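Local coordinates for DNA repair protein RecO (Deinococcus radiodurans, PDB 1U5K), which probably takes part in DNA repair and in recombination by the RecF pathway, and carries a bound zinc ion, at residues L46-Q59 and V71-L83. Sequence-based numbering, arbitrary orientation.
Sequences LSSSLNLFHHVGVQ and VKQAVLEGALPTL
Gly-57 and Val-75 pair through two backbone hydrogen bonds at the middle of an antiparallel hairpin. Val-75 N reaches Gly-57 O at 2.7 Å, and both bonds lie in their carbonyl planes. The hairpin is part of the N-terminal OB-fold domain. A classic beta bulge lies on either side of this pair along strand 71-78: Lys-72 and Gln-73 face Gln-59, and Glu-77 and Gly-78 face His-55.

The tight side holds Val-56, Val-58, Ala-74 and Leu-76. Val-58 CG1 lies 4.0 Å from Ala-74 CB and also touches Val-71. The loop before strand 55-59 folds over this face, and Ser-49 OG comes 3.7 Å from Ala-74 CB. With Leu-76 CG anti to the backbone N (chi1 -179°) and chi2 at 69°, CD1 sits over one face of the His-54 ring in a CH-pi contact, 3.9 Å from the centroid. His-54 ND1 donates to Ser-49 O at 2.9 Å, nearly in the ring plane, and fixes the ring's rotation.

The other side is looser and more exposed. Gln-59 and Gln-73 run side by side, their NE2 atoms 3.6 Å apart. The Glu-77 carboxylate lies against Gly-57, with OE2 3.3 Å from Gly-57 CA.

Backbone bonds and apolar packing thus join the two strands. Backbone bonds of Val-56 with Gly-10 and Val-58 with Arg-8 join the hairpin to strand 5-17, and Glu-77 OE1 and His-55 NE2 add a polar link through Ser-9 OG.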
ATOM      1  N   LEU A  46     -21.512  -9.771 -16.477  1.00 73.42           N
ATOM      2  CA  LEU A  46     -20.300  -8.979 -16.675  1.00 72.19           C
ATOM      3  C   LEU A  46     -19.150  -9.292 -15.721  1.00 70.40           C
ATOM      4  O   LEU A  46     -18.042  -8.790 -15.915  1.00 70.15           O
ATOM      5  CB  LEU A  46     -20.625  -7.487 -16.550  1.00 72.47           C
ATOM      6  CG  LEU A  46     -21.932  -6.997 -17.178  1.00 74.19           C
ATOM      7  CD1 LEU A  46     -22.120  -5.504 -16.932  1.00 74.70           C
ATOM      8  CD2 LEU A  46     -21.987  -7.316 -18.671  1.00 75.33           C
ATOM      9  N   SER A  47     -19.413 -10.115 -14.712  1.00 68.23           N
ATOM     10  CA  SER A  47     -18.487 -10.348 -13.608  1.00 66.48           C
ATOM     11  C   SER A  47     -17.148 -10.933 -14.039  1.00 64.72           C
ATOM     12  O   SER A  47     -16.085 -10.445 -13.641  1.00 65.24           O
ATOM     13  CB  SER A  47     -19.120 -11.285 -12.576  1.00 66.58           C
ATOM     14  OG  SER A  47     -18.340 -11.296 -11.394  1.00 65.66           O
ATOM     15  N   SER A  48     -17.200 -11.958 -14.880  1.00 61.87           N
ATOM     16  CA  SER A  48     -15.986 -12.672 -15.255  1.00 59.70           C
ATOM     17  C   SER A  48     -15.115 -11.890 -16.236  1.00 57.41           C
ATOM     18  O   SER A  48     -13.883 -11.953 -16.143  1.00 56.46           O
ATOM     19  CB  SER A  48     -16.337 -14.032 -15.853  1.00 59.71           C
ATOM     20  OG  SER A  48     -17.066 -13.823 -17.047  1.00 59.93           O
ATOM     21  N   SER A  49     -15.748 -11.165 -17.156  1.00 54.33           N
ATOM     22  CA  SER A  49     -15.000 -10.335 -18.096  1.00 52.82           C
ATOM     23  C   SER A  49     -14.205  -9.217 -17.413  1.00 49.52           C
ATOM     24  O   SER A  49     -13.066  -8.964 -17.805  1.00 50.87           O
ATOM     25  CB  SER A  49     -15.881  -9.761 -19.212  1.00 53.17           C
ATOM     26  OG  SER A  49     -16.790  -8.788 -18.721  1.00 56.38           O
ATOM     27  N   LEU A  50     -14.740  -8.577 -16.378  1.00 45.01           N
ATOM     28  CA  LEU A  50     -14.043  -7.446 -15.780  1.00 41.59           C
ATOM     29  C   LEU A  50     -12.988  -7.868 -14.751  1.00 39.83           C
ATOM     30  O   LEU A  50     -12.995  -7.408 -13.612  1.00 39.60           O
ATOM     31  CB  LEU A  50     -15.066  -6.478 -15.190  1.00 40.44           C
ATOM     32  CG  LEU A  50     -15.971  -5.710 -16.159  1.00 39.93           C
ATOM     33  CD1 LEU A  50     -16.952  -4.875 -15.349  1.00 38.76           C
ATOM     34  CD2 LEU A  50     -15.219  -4.809 -17.119  1.00 36.35           C
ATOM     35  N   ASN A  51     -12.106  -8.799 -15.098  1.00 37.93           N
ATOM     36  CA  ASN A  51     -11.084  -9.216 -14.144  1.00 37.47           C
ATOM     37  C   ASN A  51      -9.712  -8.693 -14.533  1.00 34.75           C
ATOM     38  O   ASN A  51      -9.496  -8.319 -15.682  1.00 33.29           O
ATOM     39  CB  ASN A  51     -11.055 -10.737 -13.986  1.00 38.56           C
ATOM     40  CG  ASN A  51     -12.089 -11.222 -12.994  1.00 41.11           C
ATOM     41  OD1 ASN A  51     -11.915 -11.126 -11.770  1.00 44.89           O
ATOM     42  ND2 ASN A  51     -13.191 -11.730 -13.535  1.00 42.20           N
ATOM     43  N   LEU A  52      -8.811  -8.677 -13.557  1.00 33.15           N
ATOM     44  CA  LEU A  52      -7.500  -8.084 -13.749  1.00 32.85           C
ATOM     45  C   LEU A  52      -6.839  -8.642 -14.992  1.00 30.58           C
ATOM     46  O   LEU A  52      -6.860  -9.851 -15.232  1.00 28.51           O
ATOM     47  CB  LEU A  52      -6.549  -8.325 -12.578  1.00 33.41           C
ATOM     48  CG  LEU A  52      -6.587  -7.333 -11.431  1.00 36.53           C
ATOM     49  CD1 LEU A  52      -5.466  -7.612 -10.441  1.00 41.16           C
ATOM     50  CD2 LEU A  52      -6.496  -5.944 -11.960  1.00 41.76           C
ATOM     51  N   PHE A  53      -6.282  -7.706 -15.751  1.00 28.01           N
ATOM     52  CA  PHE A  53      -5.417  -8.008 -16.876  1.00 28.15           C
ATOM     53  C   PHE A  53      -6.187  -8.386 -18.141  1.00 28.46           C
ATOM     54  O   PHE A  53      -5.589  -8.563 -19.194  1.00 28.23           O
ATOM     55  CB  PHE A  53      -4.316  -9.016 -16.523  1.00 28.24           C
ATOM     56  CG  PHE A  53      -3.661  -8.775 -15.179  1.00 27.21           C
ATOM     57  CD1 PHE A  53      -3.501  -9.809 -14.272  1.00 27.17           C
ATOM     58  CD2 PHE A  53      -3.305  -7.505 -14.770  1.00 26.53           C
ATOM     59  CE1 PHE A  53      -2.925  -9.605 -13.014  1.00 30.27           C
ATOM     60  CE2 PHE A  53      -2.747  -7.288 -13.527  1.00 28.40           C
ATOM     61  CZ  PHE A  53      -2.552  -8.324 -12.638  1.00 29.55           C
ATOM     62  N   HIS A  54      -7.509  -8.428 -18.088  1.00 28.84           N
ATOM     63  CA  HIS A  54      -8.288  -8.654 -19.297  1.00 29.96           C
ATOM     64  C   HIS A  54      -8.342  -7.390 -20.144  1.00 29.73           C
ATOM     65  O   HIS A  54      -8.452  -6.286 -19.604  1.00 28.66           O
ATOM     66  CB  HIS A  54      -9.713  -9.056 -18.920  1.00 31.22           C
ATOM     67  CG  HIS A  54      -9.854 -10.466 -18.441  1.00 34.16           C
ATOM     68  ND1 HIS A  54     -11.072 -10.988 -18.062  1.00 39.68           N
ATOM     69  CD2 HIS A  54      -8.961 -11.478 -18.330  1.00 39.43           C
ATOM     70  CE1 HIS A  54     -10.917 -12.254 -17.714  1.00 41.27           C
ATOM     71  NE2 HIS A  54      -9.653 -12.585 -17.899  1.00 40.63           N
ATOM     72  N   HIS A  55      -8.231  -7.543 -21.461  1.00 28.87           N
ATOM     73  CA  HIS A  55      -8.481  -6.457 -22.407  1.00 29.33           C
ATOM     74  C   HIS A  55      -9.968  -6.570 -22.721  1.00 30.09           C
ATOM     75  O   HIS A  55     -10.405  -7.590 -23.258  1.00 29.97           O
ATOM     76  CB  HIS A  55      -7.616  -6.587 -23.675  1.00 30.02           C
ATOM     77  CG  HIS A  55      -7.629  -5.386 -24.571  1.00 28.93           C
ATOM     78  ND1 HIS A  55      -6.502  -4.936 -25.223  1.00 35.16           N
ATOM     79  CD2 HIS A  55      -8.615  -4.517 -24.896  1.00 32.59           C
ATOM     80  CE1 HIS A  55      -6.797  -3.854 -25.922  1.00 35.11           C
ATOM     81  NE2 HIS A  55      -8.073  -3.568 -25.728  1.00 34.03           N
ATOM     82  N   VAL A  56     -10.739  -5.559 -22.331  1.00 30.53           N
ATOM     83  CA  VAL A  56     -12.182  -5.544 -22.532  1.00 30.75           C
ATOM     84  C   VAL A  56     -12.632  -4.376 -23.393  1.00 31.30           C
ATOM     85  O   VAL A  56     -11.994  -3.323 -23.415  1.00 31.56           O
ATOM     86  CB  VAL A  56     -12.941  -5.529 -21.204  1.00 31.52           C
ATOM     87  CG1 VAL A  56     -12.585  -6.760 -20.397  1.00 33.25           C
ATOM     88  CG2 VAL A  56     -12.677  -4.240 -20.418  1.00 33.10           C
ATOM     89  N   GLY A  57     -13.726  -4.586 -24.118  1.00 31.75           N
ATOM     90  CA  GLY A  57     -14.492  -3.539 -24.769  1.00 32.00           C
ATOM     91  C   GLY A  57     -15.712  -3.271 -23.906  1.00 32.67           C
ATOM     92  O   GLY A  57     -16.386  -4.191 -23.439  1.00 33.07           O
ATOM     93  N   VAL A  58     -15.948  -2.000 -23.618  1.00 32.84           N
ATOM     94  CA  VAL A  58     -17.029  -1.603 -22.731  1.00 33.34           C
ATOM     95  C   VAL A  58     -17.795  -0.447 -23.354  1.00 33.37           C
ATOM     96  O   VAL A  58     -17.211   0.456 -23.947  1.00 32.84           O
ATOM     97  CB  VAL A  58     -16.556  -1.121 -21.341  1.00 33.02           C
ATOM     98  CG1 VAL A  58     -16.068  -2.291 -20.502  1.00 34.22           C
ATOM     99  CG2 VAL A  58     -15.492  -0.038 -21.418  1.00 33.02           C
ATOM    100  N   GLN A  59     -19.113  -0.501 -23.209  1.00 33.63           N
ATOM    101  CA  GLN A  59     -19.957   0.655 -23.451  1.00 34.68           C
ATOM    102  C   GLN A  59     -20.234   1.308 -22.107  1.00 34.11           C
ATOM    103  O   GLN A  59     -20.782   0.696 -21.198  1.00 33.91           O
ATOM    104  CB  GLN A  59     -21.255   0.229 -24.132  1.00 35.32           C
ATOM    105  CG  GLN A  59     -22.176   1.382 -24.472  1.00 37.89           C
ATOM    106  CD  GLN A  59     -23.336   0.914 -25.314  1.00 42.36           C
ATOM    107  OE1 GLN A  59     -23.249   0.956 -26.540  1.00 49.35           O
ATOM    108  NE2 GLN A  59     -24.384   0.410 -24.674  1.00 43.61           N
ATOM    109  N   VAL A  71     -20.972   1.041 -16.452  1.00 35.77           N
ATOM    110  CA  VAL A  71     -20.719   0.082 -17.522  1.00 36.22           C
ATOM    111  C   VAL A  71     -22.052  -0.533 -17.917  1.00 36.56           C
ATOM    112  O   VAL A  71     -22.754  -1.076 -17.068  1.00 37.17           O
ATOM    113  CB  VAL A  71     -19.779  -1.074 -17.102  1.00 36.00           C
ATOM    114  CG1 VAL A  71     -19.638  -2.094 -18.223  1.00 37.07           C
ATOM    115  CG2 VAL A  71     -18.416  -0.559 -16.702  1.00 34.44           C
ATOM    116  N   LYS A  72     -22.402  -0.425 -19.196  1.00 37.49           N
ATOM    117  CA  LYS A  72     -23.674  -0.928 -19.700  1.00 38.52           C
ATOM    118  C   LYS A  72     -23.447  -2.277 -20.377  1.00 38.93           C
ATOM    119  O   LYS A  72     -24.276  -3.180 -20.266  1.00 38.90           O
ATOM    120  CB  LYS A  72     -24.325   0.108 -20.625  1.00 38.78           C
ATOM    121  CG  LYS A  72     -24.785   1.376 -19.891  1.00 43.26           C
ATOM    122  CD  LYS A  72     -26.219   1.827 -20.243  1.00 50.03           C
ATOM    123  CE  LYS A  72     -26.757   3.052 -19.474  1.00 51.74           C
ATOM    124  NZ  LYS A  72     -27.590   4.085 -20.198  1.00 47.56           N
ATOM    125  N   GLN A  73     -22.337  -2.411 -21.095  1.00 39.65           N
ATOM    126  CA  GLN A  73     -21.947  -3.689 -21.684  1.00 40.68           C
ATOM    127  C   GLN A  73     -20.435  -3.891 -21.605  1.00 40.15           C
ATOM    128  O   GLN A  73     -19.650  -2.947 -21.568  1.00 38.32           O
ATOM    129  CB  GLN A  73     -22.374  -3.769 -23.150  1.00 41.22           C
ATOM    130  CG  GLN A  73     -23.872  -3.833 -23.401  1.00 46.07           C
ATOM    131  CD  GLN A  73     -24.209  -3.539 -24.849  1.00 52.88           C
ATOM    132  OE1 GLN A  73     -23.382  -3.768 -25.730  1.00 60.74           O
ATOM    133  NE2 GLN A  73     -25.413  -3.040 -25.105  1.00 57.68           N
ATOM    134  N   ALA A  74     -20.025  -5.152 -21.597  1.00 40.85           N
ATOM    135  CA  ALA A  74     -18.608  -5.485 -21.549  1.00 40.96           C
ATOM    136  C   ALA A  74     -18.384  -6.767 -22.335  1.00 41.00           C
ATOM    137  O   ALA A  74     -19.117  -7.739 -22.172  1.00 40.52           O
ATOM    138  CB  ALA A  74     -18.152  -5.641 -20.108  1.00 41.08           C
ATOM    139  N   VAL A  75     -17.365  -6.742 -23.186  1.00 41.19           N
ATOM    140  CA  VAL A  75     -17.036  -7.854 -24.066  1.00 41.99           C
ATOM    141  C   VAL A  75     -15.544  -8.155 -23.918  1.00 41.56           C
ATOM    142  O   VAL A  75     -14.705  -7.266 -24.070  1.00 40.59           O
ATOM    143  CB  VAL A  75     -17.392  -7.453 -25.513  1.00 42.75           C
ATOM    144  CG1 VAL A  75     -16.644  -8.292 -26.539  1.00 44.91           C
ATOM    145  CG2 VAL A  75     -18.902  -7.574 -25.709  1.00 44.79           C
ATOM    146  N   LEU A  76     -15.208  -9.404 -23.620  1.00 40.98           N
ATOM    147  CA  LEU A  76     -13.817  -9.815 -23.523  1.00 41.89           C
ATOM    148  C   LEU A  76     -13.131  -9.843 -24.894  1.00 41.72           C
ATOM    149  O   LEU A  76     -13.555 -10.550 -25.805  1.00 43.26           O
ATOM    150  CB  LEU A  76     -13.738 -11.148 -22.783  1.00 42.00           C
ATOM    151  CG  LEU A  76     -12.342 -11.727 -22.570  1.00 43.54           C
ATOM    152  CD1 LEU A  76     -11.594 -10.854 -21.574  1.00 45.15           C
ATOM    153  CD2 LEU A  76     -12.467 -13.162 -22.076  1.00 47.64           C
ATOM    154  N   GLU A  77     -12.078  -9.048 -25.055  1.00 40.92           N
ATOM    155  CA  GLU A  77     -11.347  -8.938 -26.312  1.00 41.46           C
ATOM    156  C   GLU A  77     -10.005  -9.666 -26.331  1.00 40.55           C
ATOM    157  O   GLU A  77      -9.444  -9.930 -27.387  1.00 40.64           O
ATOM    158  CB  GLU A  77     -11.132  -7.469 -26.672  1.00 41.64           C
ATOM    159  CG  GLU A  77     -12.469  -6.798 -26.937  1.00 45.62           C
ATOM    160  CD  GLU A  77     -12.401  -5.317 -27.245  1.00 51.30           C
ATOM    161  OE1 GLU A  77     -11.334  -4.680 -27.120  1.00 57.06           O
ATOM    162  OE2 GLU A  77     -13.463  -4.782 -27.624  1.00 57.44           O
ATOM    163  N   GLY A  78      -9.490 -10.004 -25.159  1.00 39.94           N
ATOM    164  CA  GLY A  78      -8.132 -10.499 -25.041  1.00 38.48           C
ATOM    165  C   GLY A  78      -7.898 -10.910 -23.604  1.00 37.56           C
ATOM    166  O   GLY A  78      -8.269 -10.203 -22.664  1.00 36.00           O
ATOM    167  N   ALA A  79      -7.328 -12.097 -23.450  1.00 36.30           N
ATOM    168  CA  ALA A  79      -6.898 -12.584 -22.151  1.00 36.16           C
ATOM    169  C   ALA A  79      -5.530 -13.241 -22.281  1.00 35.25           C
ATOM    170  O   ALA A  79      -5.123 -13.617 -23.378  1.00 36.73           O
ATOM    171  CB  ALA A  79      -7.928 -13.537 -21.570  1.00 36.36           C
ATOM    172  N   LEU A  80      -4.837 -13.358 -21.154  1.00 33.43           N
ATOM    173  CA  LEU A  80      -3.528 -13.990 -21.053  1.00 33.12           C
ATOM    174  C   LEU A  80      -3.615 -14.991 -19.898  1.00 32.49           C
ATOM    175  O   LEU A  80      -3.308 -14.653 -18.750  1.00 32.32           O
ATOM    176  CB  LEU A  80      -2.447 -12.928 -20.831  1.00 32.21           C
ATOM    177  CG  LEU A  80      -2.264 -11.849 -21.899  1.00 32.22           C
ATOM    178  CD1 LEU A  80      -1.675 -10.532 -21.362  1.00 33.59           C
ATOM    179  CD2 LEU A  80      -1.369 -12.342 -23.029  1.00 33.51           C
ATOM    180  N   PRO A  81      -4.053 -16.214 -20.191  1.00 33.11           N
ATOM    181  CA  PRO A  81      -4.333 -17.218 -19.153  1.00 32.87           C
ATOM    182  C   PRO A  81      -3.122 -17.582 -18.301  1.00 31.98           C
ATOM    183  O   PRO A  81      -3.178 -18.024 -17.168  1.00 32.88           O
ATOM    184  CB  PRO A  81      -4.784 -18.462 -19.937  1.00 34.18           C
ATOM    185  CG  PRO A  81      -4.856 -18.100 -21.364  1.00 34.98           C
ATOM    186  CD  PRO A  81      -4.347 -16.689 -21.559  1.00 34.76           C
ATOM    187  N   THR A  82      -1.952 -17.360 -18.879  1.00 31.54           N
ATOM    188  CA  THR A  82      -0.680 -17.681 -18.258  1.00 32.25           C
ATOM    189  C   THR A  82      -0.333 -16.733 -17.092  1.00 31.63           C
ATOM    190  O   THR A  82       0.437 -17.069 -16.183  1.00 31.33           O
ATOM    191  CB  THR A  82       0.195 -17.587 -19.525  1.00 34.27           C
ATOM    192  OG1 THR A  82       0.762 -18.840 -19.940  1.00 39.02           O
ATOM    193  CG2 THR A  82       1.172 -16.480 -19.578  1.00 30.61           C
ATOM    194  N   LEU A  83      -0.929 -15.545 -17.096  1.00 30.25           N
ATOM    195  CA  LEU A  83      -0.910 -14.647 -15.941  1.00 30.24           C
ATOM    196  C   LEU A  83      -1.484 -15.230 -14.659  1.00 31.26           C
ATOM    197  O   LEU A  83      -1.268 -14.678 -13.581  1.00 31.60           O
ATOM    198  CB  LEU A  83      -1.570 -13.311 -16.277  1.00 29.73           C
ATOM    199  CG  LEU A  83      -0.857 -12.453 -17.319  1.00 26.50           C
ATOM    200  CD1 LEU A  83      -1.541 -11.107 -17.554  1.00 28.02           C
ATOM    201  CD2 LEU A  83       0.622 -12.295 -16.983  1.00 28.37           C
TER
HETATM  202  O   HOH W   1      -5.459 -11.480 -19.250  1.00 29.41           O